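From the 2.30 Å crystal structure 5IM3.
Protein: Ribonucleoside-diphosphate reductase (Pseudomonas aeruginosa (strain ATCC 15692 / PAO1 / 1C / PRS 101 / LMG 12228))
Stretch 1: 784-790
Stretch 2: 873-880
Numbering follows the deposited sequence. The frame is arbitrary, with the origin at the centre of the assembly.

Stretch 1, residues 784-790: SIEPTYQ
Stretch 2 (873-880) AQSLNLYI

Two segments of one chain, at least 89 residues apart in sequence where they touch, run roughly the same way, 24° between their end-to-end directions, and bury 354 Å² between them. Their backbones never pair; side chains span the gap, with CA atoms 7.9 Å apart at Ile785 and Leu876, 7.5 Å at Glu786 and Asn877, and 9.4 Å at Tyr789 and Tyr879.

Stretch 1 is irregular. Ile785 (phi/psi -113/13) turns the chain into the extended Glu786, Pro787 and Thr788 (-72/138, -69/151, -52/124), and Tyr789 bends it again at -71/-38. Stretch 2 stays extended from Gln874 onward and becomes strand at Leu878. From Leu876 to Tyr879 the CB directions alternate: Asn877 and Tyr879 toward stretch 1, Leu876 and Leu878 away.

At the start, Ile785 (p, t) is the bump. Its CD1 enters a hollow of mixed character, 3.4 Å from Gln874 OE1, 3.8 Å from Ser875 O and 4.2 Å from Leu876 CD1. Gln874 takes p, t with chi3 -58°; Leu876, t and p, brings its tip back although its CB points away.

Glu786 leaves its backbone sideways, but m, m and chi3 -24° carry the carboxylate across to two donors. Tyr879 OH donates to Glu786 OE1 at a very short 2.4 Å, with OE1 near the ring plane at its edge. Asn877 (m, chi2 -39°) gives a weak bond, Asn877 ND2 to Glu786 OE2 at 2.6 Å, its N-H...acceptor angle only 129°.

Tyr879 (m, chi2 84°) is the broad ridge. Pro787, C-gamma endo, sets CG 4.3 Å from Tyr879 CE1, and Tyr789 (t, chi2 75°) brings CD1 to 3.7 Å from Tyr879 CE2. The two tyrosine rings meet obliquely, centroids 6.0 Å apart and planes at 53°. The rule is one aromatic serving twice: apolar packing along its ring, a hydrogen bond at its tip.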

ATOM      1  N   SER A 784      27.732  22.895 -19.481  1.00 49.04           N
ATOM      2  CA  SER A 784      28.842  22.799 -18.531  1.00 49.83           C
ATOM      3  C   SER A 784      29.480  21.412 -18.491  1.00 47.10           C
ATOM      4  O   SER A 784      30.191  21.031 -19.426  1.00 47.47           O
ATOM      5  CB  SER A 784      28.371  23.212 -17.133  1.00 46.20           C
ATOM      6  OG  SER A 784      27.259  22.446 -16.718  1.00 49.08           O
ATOM      7  N   ILE A 785      29.249  20.661 -17.412  1.00 44.87           N
ATOM      8  CA  ILE A 785      29.787  19.317 -17.240  1.00 44.08           C
ATOM      9  C   ILE A 785      28.681  18.273 -17.262  1.00 44.43           C
ATOM     10  O   ILE A 785      28.917  17.115 -16.899  1.00 44.81           O
ATOM     11  CB  ILE A 785      30.613  19.207 -15.947  1.00 44.87           C
ATOM     12  CG1 ILE A 785      29.819  19.759 -14.756  1.00 43.80           C
ATOM     13  CG2 ILE A 785      31.938  19.933 -16.101  1.00 46.74           C
ATOM     14  CD1 ILE A 785      30.531  19.641 -13.423  1.00 45.46           C
ATOM     15  N   GLU A 786      27.478  18.652 -17.680  1.00 49.32           N
ATOM     16  CA  GLU A 786      26.344  17.746 -17.611  1.00 52.72           C
ATOM     17  C   GLU A 786      26.477  16.640 -18.657  1.00 54.29           C
ATOM     18  O   GLU A 786      26.856  16.909 -19.802  1.00 53.00           O
ATOM     19  CB  GLU A 786      25.038  18.505 -17.845  1.00 56.23           C
ATOM     20  CG  GLU A 786      24.735  19.583 -16.812  1.00 58.57           C
ATOM     21  CD  GLU A 786      24.134  19.020 -15.539  1.00 61.95           C
ATOM     22  OE1 GLU A 786      23.539  17.923 -15.598  1.00 63.04           O
ATOM     23  OE2 GLU A 786      24.260  19.673 -14.479  1.00 63.92           O
ATOM     24  N   PRO A 787      26.172  15.395 -18.305  1.00 49.18           N
ATOM     25  CA  PRO A 787      25.929  14.392 -19.343  1.00 49.66           C
ATOM     26  C   PRO A 787      24.641  14.715 -20.076  1.00 48.25           C
ATOM     27  O   PRO A 787      23.729  15.333 -19.526  1.00 48.04           O
ATOM     28  CB  PRO A 787      25.817  13.081 -18.556  1.00 50.26           C
ATOM     29  CG  PRO A 787      25.353  13.506 -17.201  1.00 51.16           C
ATOM     30  CD  PRO A 787      26.006  14.834 -16.951  1.00 48.40           C
ATOM     31  N   THR A 788      24.579  14.313 -21.341  1.00 52.89           N
ATOM     32  CA  THR A 788      23.376  14.533 -22.132  1.00 52.34           C
ATOM     33  C   THR A 788      22.159  14.006 -21.387  1.00 51.00           C
ATOM     34  O   THR A 788      22.118  12.836 -20.994  1.00 51.31           O
ATOM     35  CB  THR A 788      23.511  13.842 -23.492  1.00 54.73           C
ATOM     36  OG1 THR A 788      24.673  14.337 -24.166  1.00 56.14           O
ATOM     37  CG2 THR A 788      22.279  14.091 -24.359  1.00 54.86           C
ATOM     38  N   TYR A 789      21.169  14.875 -21.181  1.00 43.95           N
ATOM     39  CA  TYR A 789      19.955  14.449 -20.494  1.00 47.27           C
ATOM     40  C   TYR A 789      19.130  13.508 -21.368  1.00 50.43           C
ATOM     41  O   TYR A 789      18.547  12.539 -20.869  1.00 50.52           O
ATOM     42  CB  TYR A 789      19.129  15.664 -20.072  1.00 46.59           C
ATOM     43  CG  TYR A 789      17.981  15.317 -19.153  1.00 48.33           C
ATOM     44  CD1 TYR A 789      18.205  15.011 -17.817  1.00 48.27           C
ATOM     45  CD2 TYR A 789      16.674  15.290 -19.621  1.00 49.26           C
ATOM     46  CE1 TYR A 789      17.162  14.690 -16.971  1.00 48.95           C
ATOM     47  CE2 TYR A 789      15.623  14.971 -18.782  1.00 50.35           C
ATOM     48  CZ  TYR A 789      15.874  14.671 -17.456  1.00 51.07           C
ATOM     49  OH  TYR A 789      14.837  14.349 -16.610  1.00 52.79           O
ATOM     50  N   GLN A 790      19.071  13.772 -22.672  1.00 56.13           N
ATOM     51  CA  GLN A 790      18.434  12.853 -23.604  1.00 60.26           C
ATOM     52  C   GLN A 790      18.903  13.182 -25.014  1.00 56.54           C
ATOM     53  O   GLN A 790      18.977  14.353 -25.392  1.00 52.91           O
ATOM     54  CB  GLN A 790      16.906  12.925 -23.513  1.00 64.92           C
ATOM     55  CG  GLN A 790      16.344  14.330 -23.578  1.00 70.25           C
ATOM     56  CD  GLN A 790      14.845  14.364 -23.356  1.00 73.77           C
ATOM     57  OE1 GLN A 790      14.185  13.324 -23.323  1.00 75.49           O
ATOM     58  NE2 GLN A 790      14.300  15.565 -23.195  1.00 74.42           N
ATOM     59  N   ALA A 873      34.229  26.074  -6.572  1.00 42.54           N
ATOM     60  CA  ALA A 873      33.542  24.786  -6.615  1.00 43.60           C
ATOM     61  C   ALA A 873      32.962  24.597  -8.015  1.00 43.55           C
ATOM     62  O   ALA A 873      33.388  25.235  -8.984  1.00 40.84           O
ATOM     63  CB  ALA A 873      32.485  24.715  -5.503  1.00 40.93           C
ATOM     64  N   GLN A 874      31.982  23.700  -8.138  1.00 47.32           N
ATOM     65  CA  GLN A 874      31.333  23.437  -9.414  1.00 50.20           C
ATOM     66  C   GLN A 874      29.905  22.972  -9.172  1.00 48.84           C
ATOM     67  O   GLN A 874      29.650  22.171  -8.267  1.00 52.32           O
ATOM     68  CB  GLN A 874      32.103  22.384 -10.225  1.00 56.52           C
ATOM     69  CG  GLN A 874      32.364  21.086  -9.486  1.00 57.42           C
ATOM     70  CD  GLN A 874      33.410  20.223 -10.169  1.00 61.13           C
ATOM     71  OE1 GLN A 874      33.266  19.849 -11.335  1.00 61.61           O
ATOM     72  NE2 GLN A 874      34.476  19.906  -9.442  1.00 63.13           N
ATOM     73  N   SER A 875      28.980  23.485  -9.982  1.00 43.49           N
ATOM     74  CA  SER A 875      27.581  23.079  -9.891  1.00 42.33           C
ATOM     75  C   SER A 875      27.427  21.655 -10.409  1.00 43.94           C
ATOM     76  O   SER A 875      27.657  21.389 -11.594  1.00 45.66           O
ATOM     77  CB  SER A 875      26.701  24.036 -10.688  1.00 39.84           C
ATOM     78  OG  SER A 875      26.823  25.351 -10.194  1.00 41.12           O
ATOM     79  N   LEU A 876      27.032  20.743  -9.528  1.00 45.82           N
ATOM     80  CA  LEU A 876      27.047  19.312  -9.822  1.00 47.73           C
ATOM     81  C   LEU A 876      25.653  18.735  -9.618  1.00 47.98           C
ATOM     82  O   LEU A 876      25.269  18.406  -8.492  1.00 47.26           O
ATOM     83  CB  LEU A 876      28.064  18.594  -8.943  1.00 48.18           C
ATOM     84  CG  LEU A 876      28.278  17.118  -9.279  1.00 51.43           C
ATOM     85  CD1 LEU A 876      28.857  16.961 -10.680  1.00 50.25           C
ATOM     86  CD2 LEU A 876      29.183  16.470  -8.246  1.00 52.04           C
ATOM     87  N   ASN A 877      24.899  18.599 -10.704  1.00 49.50           N
ATOM     88  CA  ASN A 877      23.656  17.849 -10.661  1.00 50.77           C
ATOM     89  C   ASN A 877      23.957  16.357 -10.667  1.00 50.19           C
ATOM     90  O   ASN A 877      24.885  15.898 -11.339  1.00 49.76           O
ATOM     91  CB  ASN A 877      22.767  18.213 -11.846  1.00 52.10           C
ATOM     92  CG  ASN A 877      22.271  19.636 -11.778  1.00 53.91           C
ATOM     93  OD1 ASN A 877      21.927  20.136 -10.706  1.00 53.85           O
ATOM     94  ND2 ASN A 877      22.247  20.306 -12.920  1.00 55.47           N
ATOM     95  N   LEU A 878      23.186  15.603  -9.895  1.00 47.83           N
ATOM     96  CA  LEU A 878      23.343  14.160  -9.816  1.00 48.15           C
ATOM     97  C   LEU A 878      22.063  13.483 -10.274  1.00 49.57           C
ATOM     98  O   LEU A 878      20.957  13.916  -9.930  1.00 49.07           O
ATOM     99  CB  LEU A 878      23.704  13.717  -8.398  1.00 49.67           C
ATOM    100  CG  LEU A 878      25.107  14.109  -7.924  1.00 48.68           C
ATOM    101  CD1 LEU A 878      25.332  13.622  -6.508  1.00 50.88           C
ATOM    102  CD2 LEU A 878      26.186  13.554  -8.843  1.00 50.48           C
ATOM    103  N   TYR A 879      22.227  12.425 -11.064  1.00 52.00           N
ATOM    104  CA  TYR A 879      21.118  11.676 -11.635  1.00 53.46           C
ATOM    105  C   TYR A 879      21.164  10.261 -11.082  1.00 53.57           C
ATOM    106  O   TYR A 879      22.189   9.582 -11.187  1.00 53.92           O
ATOM    107  CB  TYR A 879      21.197  11.675 -13.162  1.00 53.43           C
ATOM    108  CG  TYR A 879      21.237  13.067 -13.741  1.00 51.76           C
ATOM    109  CD1 TYR A 879      22.435  13.762 -13.848  1.00 52.11           C
ATOM    110  CD2 TYR A 879      20.074  13.695 -14.165  1.00 52.28           C
ATOM    111  CE1 TYR A 879      22.473  15.039 -14.369  1.00 51.20           C
ATOM    112  CE2 TYR A 879      20.106  14.971 -14.690  1.00 52.01           C
ATOM    113  CZ  TYR A 879      21.305  15.638 -14.787  1.00 51.94           C
ATOM    114  OH  TYR A 879      21.331  16.911 -15.307  1.00 54.97           O
ATOM    115  N   ILE A 880      20.062   9.826 -10.484  1.00 52.15           N
ATOM    116  CA  ILE A 880      19.998   8.538  -9.811  1.00 52.55           C
ATOM    117  C   ILE A 880      18.708   7.855 -10.232  1.00 53.99           C
ATOM    118  O   ILE A 880      17.614   8.325  -9.897  1.00 53.23           O
ATOM    119  CB  ILE A 880      20.066   8.677  -8.285  1.00 55.36           C
ATOM    120  CG1 ILE A 880      21.406   9.303  -7.881  1.00 53.95           C
ATOM    121  CG2 ILE A 880      19.865   7.314  -7.626  1.00 56.80           C
ATOM    122  CD1 ILE A 880      21.591   9.479  -6.390  1.00 54.83           C
TER